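Local coordinates for lipolytic enzyme, G-D-S-L family (Bacteroides thetaiotaomicron, PDB 7BR2), which metabolises the drug diltiazem in a gut bacterium, as a serine esterase of the SGNH (GDSL) hydrolase family, at residues A[133-138]-A[178-183]; A[272-277]-A[285-290]; A[314-319]-A[443-448]; A[360-365]-A[425-430]. All blocks are in the same frame, centred on the assembly; numbering follows the deposited sequence.

Interactions 1 and 2 are the more buried contacts. Interaction 1 joins two neighbouring strands of the parallel sheet in the SGNH hydrolase region, by backbone bonds and one packed tryptophan. Interaction 2 ties two parts of one loop together with a glutamine and a water. Interaction 3 is partly buried; it pairs strands of a separate antiparallel sheet and adds a salt bridge at one end. Interaction 4 is an apolar surface contact between two helices. One of them, helix 344-377, also packs on P273 of interaction 2 and I318 of interaction 3. The other, helix 417-437, is followed by strand 443-449 of interaction 3, yet the centres of interactions 3 and 4 lie about 37 Å apart.

Interaction 1 (A[133-138]-A[178-183]); sequences VMTGTS and TDWNAP
Strands 131-136 and 176-179 run parallel here, with T135 beside T178 and G136 beside D179. T178 N donates to M134 O at 3.0 Å, and G136 N donates to T178 O at 2.8 Å. W180 N continues the pairing past the second strand by bonding to G136 O, from above the carbonyl plane. T135 and T178 point the same way, and their CG2 methyls meet at 3.9 Å. T135 has OG1 set between its backbone N and carbonyl carbon (chi1 73°), which places OG1 3.7 Å from W180 CZ3. T135 CB lies over one face of that indole. D179 has CG anti to its backbone N (chi1 -178°). This brings D179 OD1 to 3.5 Å from G136 CA, so there is no room for a side chain on G136. The same carboxylate caps the following helix: D179 OD1 accepts from N181 N at 2.8 Å and D179 OD2 from A182 N. N181 ND2 makes a weak bond to T137 O, while N181 OD1 is held by N156. W180 NE1 bonds to M216 O of helix 210-223, and its ring meets Y35 edge-to-face. The two strands form a beta-alpha-beta unit with helix 155-173, and strand 82-85 pairs with strand 131-136.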
# COMPACT_ATOMS: atom_id res chain seq x y z
N VAL A 133 -3.43 14.05 6.83
CA VAL A 133 -4.27 13.47 5.78
C VAL A 133 -5.28 12.52 6.42
O VAL A 133 -4.93 11.41 6.84
CB VAL A 133 -3.44 12.75 4.72
CG1 VAL A 133 -4.34 12.17 3.65
CG2 VAL A 133 -2.40 13.70 4.11
N MET A 134 -6.55 12.94 6.46
CA MET A 134 -7.61 12.02 6.89
C MET A 134 -7.85 11.01 5.78
O MET A 134 -8.06 11.39 4.63
CB MET A 134 -8.89 12.80 7.20
CG MET A 134 -8.78 13.75 8.38
SD MET A 134 -8.62 12.90 9.95
CE MET A 134 -7.07 13.55 10.56
N THR A 135 -7.79 9.72 6.11
CA THR A 135 -8.00 8.66 5.12
C THR A 135 -9.10 7.76 5.65
O THR A 135 -8.90 7.02 6.62
CB THR A 135 -6.73 7.85 4.84
OG1 THR A 135 -6.44 7.00 5.96
CG2 THR A 135 -5.56 8.75 4.63
N GLY A 136 -10.27 7.82 5.00
CA GLY A 136 -11.42 7.05 5.44
C GLY A 136 -11.14 5.57 5.32
O GLY A 136 -10.70 5.12 4.26
N THR A 137 -11.34 4.82 6.41
CA THR A 137 -10.97 3.41 6.41
C THR A 137 -11.68 2.62 5.31
O THR A 137 -12.78 2.97 4.87
CB THR A 137 -11.30 2.77 7.76
OG1 THR A 137 -11.07 1.36 7.67
CG2 THR A 137 -12.75 3.00 8.14
N SER A 138 -11.03 1.54 4.88
CA SER A 138 -11.66 0.53 4.06
C SER A 138 -12.92 0.01 4.77
O SER A 138 -13.03 0.08 5.99
CB SER A 138 -10.67 -0.60 3.77
OG SER A 138 -10.08 -1.09 4.96
N THR A 178 -9.02 11.78 1.84
CA THR A 178 -9.30 10.76 0.85
C THR A 178 -10.05 9.62 1.54
O THR A 178 -9.97 9.46 2.76
CB THR A 178 -8.03 10.25 0.18
OG1 THR A 178 -8.38 9.34 -0.87
CG2 THR A 178 -7.15 9.53 1.19
N ASP A 179 -10.79 8.84 0.76
CA ASP A 179 -11.68 7.83 1.32
C ASP A 179 -11.47 6.51 0.61
O ASP A 179 -11.44 6.46 -0.63
CB ASP A 179 -13.14 8.27 1.23
CG ASP A 179 -14.09 7.25 1.84
OD1 ASP A 179 -13.69 6.54 2.79
OD2 ASP A 179 -15.24 7.17 1.36
N TRP A 180 -11.28 5.44 1.38
CA TRP A 180 -11.28 4.10 0.82
C TRP A 180 -12.66 3.45 0.84
O TRP A 180 -12.89 2.50 0.09
CB TRP A 180 -10.31 3.17 1.58
CG TRP A 180 -8.82 3.34 1.33
CD1 TRP A 180 -8.18 3.35 0.12
CD2 TRP A 180 -7.80 3.47 2.33
NE1 TRP A 180 -6.82 3.50 0.31
CE2 TRP A 180 -6.57 3.57 1.65
CE3 TRP A 180 -7.81 3.51 3.73
CZ2 TRP A 180 -5.36 3.71 2.33
CZ3 TRP A 180 -6.60 3.66 4.40
CH2 TRP A 180 -5.39 3.76 3.70
N ASN A 181 -13.56 3.94 1.69
CA ASN A 181 -14.79 3.21 1.98
C ASN A 181 -15.71 3.18 0.76
O ASN A 181 -16.09 2.10 0.28
CB ASN A 181 -15.48 3.86 3.18
CG ASN A 181 -16.44 2.91 3.87
OD1 ASN A 181 -17.47 2.54 3.31
ND2 ASN A 181 -16.09 2.51 5.09
N ALA A 182 -16.06 4.35 0.23
CA ALA A 182 -16.95 4.41 -0.93
C ALA A 182 -16.39 3.68 -2.14
O ALA A 182 -17.09 2.80 -2.68
CB ALA A 182 -17.28 5.87 -1.27
N PRO A 183 -15.17 3.96 -2.62
CA PRO A 183 -14.71 3.24 -3.82
C PRO A 183 -14.60 1.74 -3.61
O PRO A 183 -14.87 0.96 -4.54
CB PRO A 183 -13.33 3.87 -4.11
CG PRO A 183 -13.25 5.08 -3.25
CD PRO A 183 -14.16 4.90 -2.11

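Interaction 2 (A[272-277]-A[285-290])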
# COMPACT_ATOMS: atom_id res chain seq x y z
N TYR A 272 6.01 -1.25 -12.19
CA TYR A 272 5.54 -1.61 -10.86
C TYR A 272 5.49 -3.12 -10.75
O TYR A 272 4.82 -3.77 -11.57
CB TYR A 272 4.17 -1.03 -10.57
CG TYR A 272 3.80 -1.21 -9.12
CD1 TYR A 272 4.23 -0.30 -8.16
CD2 TYR A 272 3.07 -2.32 -8.70
CE1 TYR A 272 3.91 -0.47 -6.82
CE2 TYR A 272 2.74 -2.49 -7.36
CZ TYR A 272 3.17 -1.57 -6.43
OH TYR A 272 2.84 -1.73 -5.10
N PRO A 273 6.20 -3.73 -9.80
CA PRO A 273 6.19 -5.18 -9.67
C PRO A 273 5.08 -5.67 -8.77
O PRO A 273 4.77 -5.08 -7.73
CB PRO A 273 7.58 -5.47 -9.09
CG PRO A 273 7.88 -4.28 -8.29
CD PRO A 273 7.19 -3.09 -8.93
N LEU A 274 4.47 -6.79 -9.18
CA LEU A 274 3.32 -7.36 -8.50
C LEU A 274 3.68 -8.75 -7.98
O LEU A 274 4.13 -9.61 -8.75
CB LEU A 274 2.11 -7.44 -9.44
CG LEU A 274 1.59 -6.06 -9.86
CD1 LEU A 274 0.63 -6.14 -11.04
CD2 LEU A 274 0.94 -5.34 -8.68
N ASP A 275 3.51 -8.94 -6.69
CA ASP A 275 3.72 -10.25 -6.08
C ASP A 275 2.55 -11.16 -6.45
O ASP A 275 1.38 -10.79 -6.26
CB ASP A 275 3.84 -10.09 -4.57
CG ASP A 275 4.56 -11.24 -3.92
OD1 ASP A 275 4.74 -12.29 -4.57
OD2 ASP A 275 4.94 -11.09 -2.73
N THR A 276 2.85 -12.34 -6.98
CA THR A 276 1.82 -13.29 -7.37
C THR A 276 1.53 -14.33 -6.30
O THR A 276 0.64 -15.16 -6.49
CB THR A 276 2.20 -14.02 -8.66
OG1 THR A 276 3.38 -14.79 -8.44
CG2 THR A 276 2.45 -13.03 -9.77
N ILE A 277 2.24 -14.27 -5.17
CA ILE A 277 2.08 -15.21 -4.08
C ILE A 277 1.07 -14.66 -3.08
O ILE A 277 1.13 -13.48 -2.71
CB ILE A 277 3.43 -15.49 -3.39
CG1 ILE A 277 4.46 -16.07 -4.36
CG2 ILE A 277 3.24 -16.42 -2.20
CD1 ILE A 277 4.05 -17.39 -4.96
N LYS A 285 -5.49 -14.48 -2.08
CA LYS A 285 -5.30 -13.69 -3.27
C LYS A 285 -4.04 -12.87 -3.12
O LYS A 285 -3.70 -12.40 -2.02
CB LYS A 285 -6.51 -12.78 -3.53
CG LYS A 285 -7.81 -13.55 -3.76
CD LYS A 285 -9.01 -12.60 -3.77
CE LYS A 285 -9.45 -12.24 -2.36
NZ LYS A 285 -10.47 -11.16 -2.37
N SER A 286 -3.35 -12.67 -4.23
CA SER A 286 -2.06 -12.00 -4.23
C SER A 286 -2.23 -10.52 -4.55
O SER A 286 -3.31 -10.07 -4.93
CB SER A 286 -1.12 -12.66 -5.25
OG SER A 286 -1.59 -12.45 -6.57
N GLN A 287 -1.15 -9.76 -4.31
CA GLN A 287 -1.08 -8.39 -4.80
C GLN A 287 -1.46 -8.33 -6.29
O GLN A 287 -2.15 -7.39 -6.73
CB GLN A 287 0.34 -7.84 -4.52
CG GLN A 287 0.60 -6.38 -4.87
CD GLN A 287 2.09 -6.02 -4.81
OE1 GLN A 287 2.94 -6.90 -4.68
NE2 GLN A 287 2.40 -4.73 -4.94
N ALA A 288 -1.01 -9.32 -7.08
CA ALA A 288 -1.22 -9.32 -8.53
C ALA A 288 -2.69 -9.35 -8.90
O ALA A 288 -3.08 -8.81 -9.94
CB ALA A 288 -0.47 -10.51 -9.15
N GLU A 289 -3.51 -9.93 -8.02
CA GLU A 289 -4.94 -9.98 -8.27
C GLU A 289 -5.53 -8.61 -8.48
O GLU A 289 -6.56 -8.51 -9.16
CB GLU A 289 -5.60 -10.64 -7.04
CG GLU A 289 -7.08 -10.86 -7.12
CD GLU A 289 -7.41 -12.06 -7.94
OE1 GLU A 289 -6.59 -13.00 -7.97
OE2 GLU A 289 -8.50 -12.03 -8.57
N VAL A 290 -4.80 -7.56 -8.08
CA VAL A 290 -5.32 -6.20 -8.27
C VAL A 290 -5.67 -5.96 -9.73
O VAL A 290 -6.60 -5.19 -10.03
CB VAL A 290 -4.30 -5.13 -7.81
CG1 VAL A 290 -3.12 -5.01 -8.79
CG2 VAL A 290 -4.96 -3.77 -7.66
O HOH W 1 0.89 -10.73 -2.84
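Q287 carries this contact between two parts of the loop that joins strand 260-267 to helix 296-300. Its side chain leaves the backbone with CG anti to N (chi1 -176°) and stays extended. Q287 CB lies 3.6 Å from D275 O. Q287 CG packs against L274 CD2 at 4.0 Å, the two side chains crossing at about a right angle. Q287 CD lies 3.8 Å from D275 N. Q287 OE1 accepts from D275 N at 2.9 Å, a nearly straight bond (167°) whose donor sits above the amide plane. Q287 NE2 ends 3.0 Å from Y272 OH, at the edge of the tyrosine ring, and the amide stands almost perpendicular to that ring. Y272 OH is hydrogen-bonded to F38 O of helix 35-46. The backbone adds A288 N to D275 O at 2.9 Å. One water accepts from Q287 N and donates to I277 O. D275 OD1 accepts from I277 N in an Asx turn, and D275 OD2 pairs with R279. An alanine in place of Q287 would lose the bond to D275 N and would probably loosen the 272-277 backbone. One side-chain amide bond, one backbone bond and a water bridge thus share the work. The chain is irregular here, and the Q287 amide accepts from D275 N much as a neighbouring strand's carbonyl would.

Interaction 3 (A[314-319]-A[443-448]); sequences YKLLID and RKIVLR
An antiparallel sheet of five strands includes this pair, 313-318 and 443-449, which are neighbours within it. Strand 321-327 flanks the first and strand 260-267 the second. The short segments run at 162° to each other. K315 with R448 and L317 with V446 are the hydrogen-bonded pairs. Each is closed by two straight N-H to O bonds lying in the carbonyl planes, such as L317 N to V446 O at 2.9 Å. L316 with L447 and I318 with I445 are the non-hydrogen-bonded pairs, and their side chains share one face. There L316 CD1 touches I445 CG2 at 3.8 Å, and L447 CD2 rests 4.0 Å from L316 CB. I318 and I445 lie alongside each other with CG1 atoms in contact. Helix 344-377 also packs on I318. On the other face, the R448 chain bends at chi3 (-55°) and turns its guanidinium face onto L317 CD1, which sits 4.0 Å above the plane, over its centre. K315 NZ lies 4.0 Å from R448 NH1; such like charges would be expected to repel. The far end is closed by D319. D319 N donates to K444 O, and D319 OD1 accepts from K444 N at 2.8 Å. R443 NH2 is held by Q348, while R443 NH1 forms a salt bridge with the anti lone pair of D319 OD2 at 3.1 Å, in the guanidinium plane.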
# COMPACT_ATOMS: atom_id res chain seq x y z
N TYR A 314 7.19 -10.68 -35.21
CA TYR A 314 8.47 -10.38 -34.63
C TYR A 314 8.56 -10.99 -33.23
O TYR A 314 7.55 -11.21 -32.55
CB TYR A 314 8.72 -8.85 -34.57
CG TYR A 314 8.86 -8.17 -35.93
CD1 TYR A 314 7.75 -7.91 -36.72
CD2 TYR A 314 10.11 -7.78 -36.43
CE1 TYR A 314 7.87 -7.29 -37.96
CE2 TYR A 314 10.23 -7.16 -37.68
CZ TYR A 314 9.11 -6.92 -38.44
OH TYR A 314 9.21 -6.31 -39.67
N LYS A 315 9.79 -11.27 -32.84
CA LYS A 315 10.14 -11.72 -31.51
C LYS A 315 10.80 -10.57 -30.79
O LYS A 315 11.74 -9.95 -31.32
CB LYS A 315 11.07 -12.93 -31.55
CG LYS A 315 11.26 -13.54 -30.19
CD LYS A 315 12.13 -14.77 -30.26
CE LYS A 315 12.85 -14.93 -31.58
NZ LYS A 315 13.15 -16.37 -31.84
N LEU A 316 10.26 -10.23 -29.62
CA LEU A 316 10.79 -9.16 -28.79
C LEU A 316 11.83 -9.74 -27.86
O LEU A 316 11.55 -10.69 -27.12
CB LEU A 316 9.67 -8.50 -27.98
CG LEU A 316 10.19 -7.57 -26.89
CD1 LEU A 316 11.00 -6.41 -27.48
CD2 LEU A 316 9.05 -7.06 -26.04
N LEU A 317 13.04 -9.17 -27.90
CA LEU A 317 14.09 -9.47 -26.96
C LEU A 317 14.55 -8.18 -26.30
O LEU A 317 14.61 -7.13 -26.94
CB LEU A 317 15.29 -10.15 -27.64
CG LEU A 317 15.08 -11.50 -28.33
CD1 LEU A 317 14.83 -11.28 -29.80
CD2 LEU A 317 16.30 -12.38 -28.14
N ILE A 318 14.84 -8.24 -25.00
CA ILE A 318 15.41 -7.10 -24.30
C ILE A 318 16.66 -7.60 -23.60
O ILE A 318 16.60 -8.57 -22.84
CB ILE A 318 14.42 -6.49 -23.29
CG1 ILE A 318 13.13 -6.08 -24.01
CG2 ILE A 318 15.06 -5.27 -22.59
CD1 ILE A 318 12.17 -5.25 -23.18
N ASP A 319 17.79 -6.95 -23.88
CA ASP A 319 19.09 -7.41 -23.38
C ASP A 319 19.30 -8.90 -23.68
O ASP A 319 19.81 -9.65 -22.85
CB ASP A 319 19.24 -7.11 -21.89
CG ASP A 319 19.72 -5.70 -21.63
OD1 ASP A 319 19.94 -4.96 -22.62
OD2 ASP A 319 19.89 -5.33 -20.45
N ARG A 443 18.73 -0.39 -21.66
CA ARG A 443 18.31 -1.72 -22.09
C ARG A 443 18.29 -1.80 -23.61
O ARG A 443 17.75 -0.91 -24.28
CB ARG A 443 16.93 -2.06 -21.53
CG ARG A 443 16.83 -1.99 -20.03
CD ARG A 443 17.69 -3.06 -19.36
NE ARG A 443 17.51 -3.06 -17.91
CZ ARG A 443 18.10 -3.92 -17.08
NH1 ARG A 443 18.91 -4.86 -17.56
NH2 ARG A 443 17.87 -3.83 -15.77
N LYS A 444 18.83 -2.88 -24.14
CA LYS A 444 18.92 -3.11 -25.58
C LYS A 444 17.68 -3.85 -26.06
O LYS A 444 17.51 -5.04 -25.78
CB LYS A 444 20.19 -3.91 -25.87
CG LYS A 444 20.30 -4.45 -27.26
CD LYS A 444 20.71 -3.45 -28.30
CE LYS A 444 20.61 -4.10 -29.68
NZ LYS A 444 21.21 -5.50 -29.74
N ILE A 445 16.81 -3.15 -26.79
CA ILE A 445 15.56 -3.72 -27.28
C ILE A 445 15.74 -4.14 -28.73
O ILE A 445 16.26 -3.37 -29.55
CB ILE A 445 14.40 -2.72 -27.12
CG1 ILE A 445 14.23 -2.37 -25.63
CG2 ILE A 445 13.14 -3.28 -27.74
CD1 ILE A 445 13.02 -1.51 -25.31
N VAL A 446 15.29 -5.35 -29.06
CA VAL A 446 15.45 -5.94 -30.38
C VAL A 446 14.11 -6.53 -30.80
O VAL A 446 13.46 -7.24 -30.02
CB VAL A 446 16.52 -7.05 -30.39
CG1 VAL A 446 16.45 -7.86 -31.67
CG2 VAL A 446 17.91 -6.48 -30.17
N LEU A 447 13.70 -6.23 -32.03
CA LEU A 447 12.57 -6.88 -32.67
C LEU A 447 13.14 -7.64 -33.86
O LEU A 447 13.56 -7.03 -34.86
CB LEU A 447 11.50 -5.88 -33.09
CG LEU A 447 10.76 -5.29 -31.89
CD1 LEU A 447 10.14 -3.95 -32.22
CD2 LEU A 447 9.73 -6.24 -31.31
N ARG A 448 13.16 -8.96 -33.73
CA ARG A 448 13.75 -9.85 -34.71
C ARG A 448 12.60 -10.45 -35.52
O ARG A 448 11.69 -11.03 -34.93
CB ARG A 448 14.54 -10.95 -34.00
CG ARG A 448 15.06 -12.05 -34.90
CD ARG A 448 15.73 -13.17 -34.09
NE ARG A 448 16.80 -12.74 -33.20
CZ ARG A 448 17.30 -13.49 -32.22
NH1 ARG A 448 16.81 -14.71 -32.00
NH2 ARG A 448 18.28 -13.03 -31.45

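Interaction 4 (A[360-365]-A[425-430]); sequences WELERT and QEMDVL
R364 NH1 is the best-held polar atom, gripped by two carboxylates, D31 and E368, in two salt bridges. The end of the R364 side chain leads away from segment 425-430, so this grip lies outside the contact. E363 has a carboxylate held at both oxygens, OE1 by R359 and OE2 by the backbone N of N56. T365 OG1 donates to L362 O at 2.7 Å, on a lone pair, within its own helix. The side chains that meet across the contact do so through carbon and sulfur. L362 has CG anti to its carbonyl carbon (chi1 -78°) and projects toward the other helix. L362 CB meets M427 CG at 3.6 Å, the closest approach. L362 CD1 touches L430 CD1 at 3.8 Å and E426 CB at 3.9 Å, crossing both side chains at about a right angle. M427 runs straight through chi2 and bends at chi3 (-57°), so M427 SD lies against the E363 backbone, 3.6 Å from E363 N. An alanine at M427 would lose both the CG contact with L362 and the sulfur contact with E363, and would probably weaken the join between the helices. L430 also packs on L355 and Y358, and M427 on F366. The axes of segments 360-365 and 425-430 come within 9.7 Å, at 161°; this is antiparallel helix-helix packing of helices 344-377 and 417-437.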
# COMPACT_ATOMS: atom_id res chain seq x y z
N TRP A 360 9.25 -5.01 5.19
CA TRP A 360 7.93 -4.94 5.80
C TRP A 360 7.81 -5.94 6.96
O TRP A 360 7.23 -5.61 8.01
CB TRP A 360 6.86 -5.18 4.74
CG TRP A 360 5.47 -5.29 5.28
CD1 TRP A 360 4.58 -4.27 5.49
CD2 TRP A 360 4.81 -6.50 5.69
NE1 TRP A 360 3.40 -4.78 6.00
CE2 TRP A 360 3.53 -6.14 6.15
CE3 TRP A 360 5.19 -7.84 5.74
CZ2 TRP A 360 2.61 -7.08 6.64
CZ3 TRP A 360 4.28 -8.78 6.22
CH2 TRP A 360 3.01 -8.39 6.66
N GLU A 361 8.37 -7.15 6.80
CA GLU A 361 8.31 -8.14 7.88
C GLU A 361 9.07 -7.68 9.12
O GLU A 361 8.57 -7.79 10.26
CB GLU A 361 8.88 -9.48 7.41
CG GLU A 361 7.91 -10.32 6.60
CD GLU A 361 8.57 -11.48 5.87
OE1 GLU A 361 9.57 -12.02 6.39
OE2 GLU A 361 8.09 -11.84 4.75
N LEU A 362 10.28 -7.15 8.92
CA LEU A 362 11.03 -6.60 10.05
C LEU A 362 10.21 -5.52 10.76
O LEU A 362 10.06 -5.52 12.00
CB LEU A 362 12.36 -6.04 9.55
CG LEU A 362 13.44 -7.08 9.28
CD1 LEU A 362 14.63 -6.48 8.49
CD2 LEU A 362 13.90 -7.71 10.57
N GLU A 363 9.62 -4.61 9.97
CA GLU A 363 8.81 -3.55 10.58
C GLU A 363 7.65 -4.14 11.38
O GLU A 363 7.31 -3.62 12.45
CB GLU A 363 8.31 -2.58 9.51
CG GLU A 363 7.68 -1.32 10.10
CD GLU A 363 7.14 -0.36 9.04
OE1 GLU A 363 6.88 -0.80 7.89
OE2 GLU A 363 6.98 0.84 9.38
N ARG A 364 7.07 -5.24 10.89
CA ARG A 364 5.98 -5.86 11.66
C ARG A 364 6.46 -6.32 13.03
O ARG A 364 5.71 -6.25 14.01
CB ARG A 364 5.38 -7.05 10.90
CG ARG A 364 4.37 -6.65 9.80
CD ARG A 364 2.97 -7.20 10.08
NE ARG A 364 2.42 -6.73 11.34
CZ ARG A 364 2.39 -7.45 12.46
NH1 ARG A 364 1.87 -6.94 13.56
NH2 ARG A 364 2.91 -8.67 12.48
N THR A 365 7.71 -6.81 13.12
CA THR A 365 8.18 -7.18 14.46
C THR A 365 8.22 -5.96 15.36
O THR A 365 7.85 -6.03 16.55
CB THR A 365 9.54 -7.88 14.43
OG1 THR A 365 10.60 -6.93 14.19
CG2 THR A 365 9.57 -8.96 13.37
N GLN A 425 18.74 -1.15 11.94
CA GLN A 425 19.85 -1.11 11.01
C GLN A 425 19.64 -2.09 9.87
O GLN A 425 20.03 -1.83 8.73
CB GLN A 425 21.14 -1.42 11.76
CG GLN A 425 22.39 -1.03 11.04
CD GLN A 425 23.61 -1.16 11.94
OE1 GLN A 425 23.47 -1.38 13.16
NE2 GLN A 425 24.80 -1.02 11.36
N GLU A 426 19.02 -3.23 10.17
CA GLU A 426 18.69 -4.20 9.13
C GLU A 426 17.66 -3.63 8.14
O GLU A 426 17.80 -3.77 6.91
CB GLU A 426 18.14 -5.46 9.79
CG GLU A 426 19.20 -6.41 10.28
CD GLU A 426 18.59 -7.72 10.77
OE1 GLU A 426 18.41 -7.93 11.99
OE2 GLU A 426 18.31 -8.56 9.89
N MET A 427 16.61 -3.01 8.66
CA MET A 427 15.66 -2.36 7.77
C MET A 427 16.38 -1.34 6.89
O MET A 427 16.09 -1.24 5.68
CB MET A 427 14.54 -1.71 8.58
CG MET A 427 13.61 -2.73 9.19
SD MET A 427 12.08 -1.98 9.82
CE MET A 427 12.67 -0.77 10.98
N ASP A 428 17.32 -0.58 7.47
CA ASP A 428 18.07 0.40 6.69
C ASP A 428 18.97 -0.26 5.66
O ASP A 428 19.18 0.30 4.58
CB ASP A 428 18.90 1.29 7.62
CG ASP A 428 18.06 2.35 8.32
OD1 ASP A 428 17.01 2.75 7.77
OD2 ASP A 428 18.45 2.75 9.44
N VAL A 429 19.51 -1.44 5.96
CA VAL A 429 20.26 -2.19 4.96
C VAL A 429 19.39 -2.43 3.74
O VAL A 429 19.80 -2.21 2.60
CB VAL A 429 20.78 -3.52 5.53
CG1 VAL A 429 21.06 -4.49 4.39
CG2 VAL A 429 22.01 -3.29 6.37
N LEU A 430 18.17 -2.90 3.99
CA LEU A 430 17.26 -3.21 2.89
C LEU A 430 16.86 -1.96 2.12
O LEU A 430 16.83 -1.97 0.88
CB LEU A 430 16.02 -3.93 3.43
CG LEU A 430 16.31 -5.27 4.07
CD1 LEU A 430 15.10 -5.77 4.83
CD2 LEU A 430 16.74 -6.27 3.00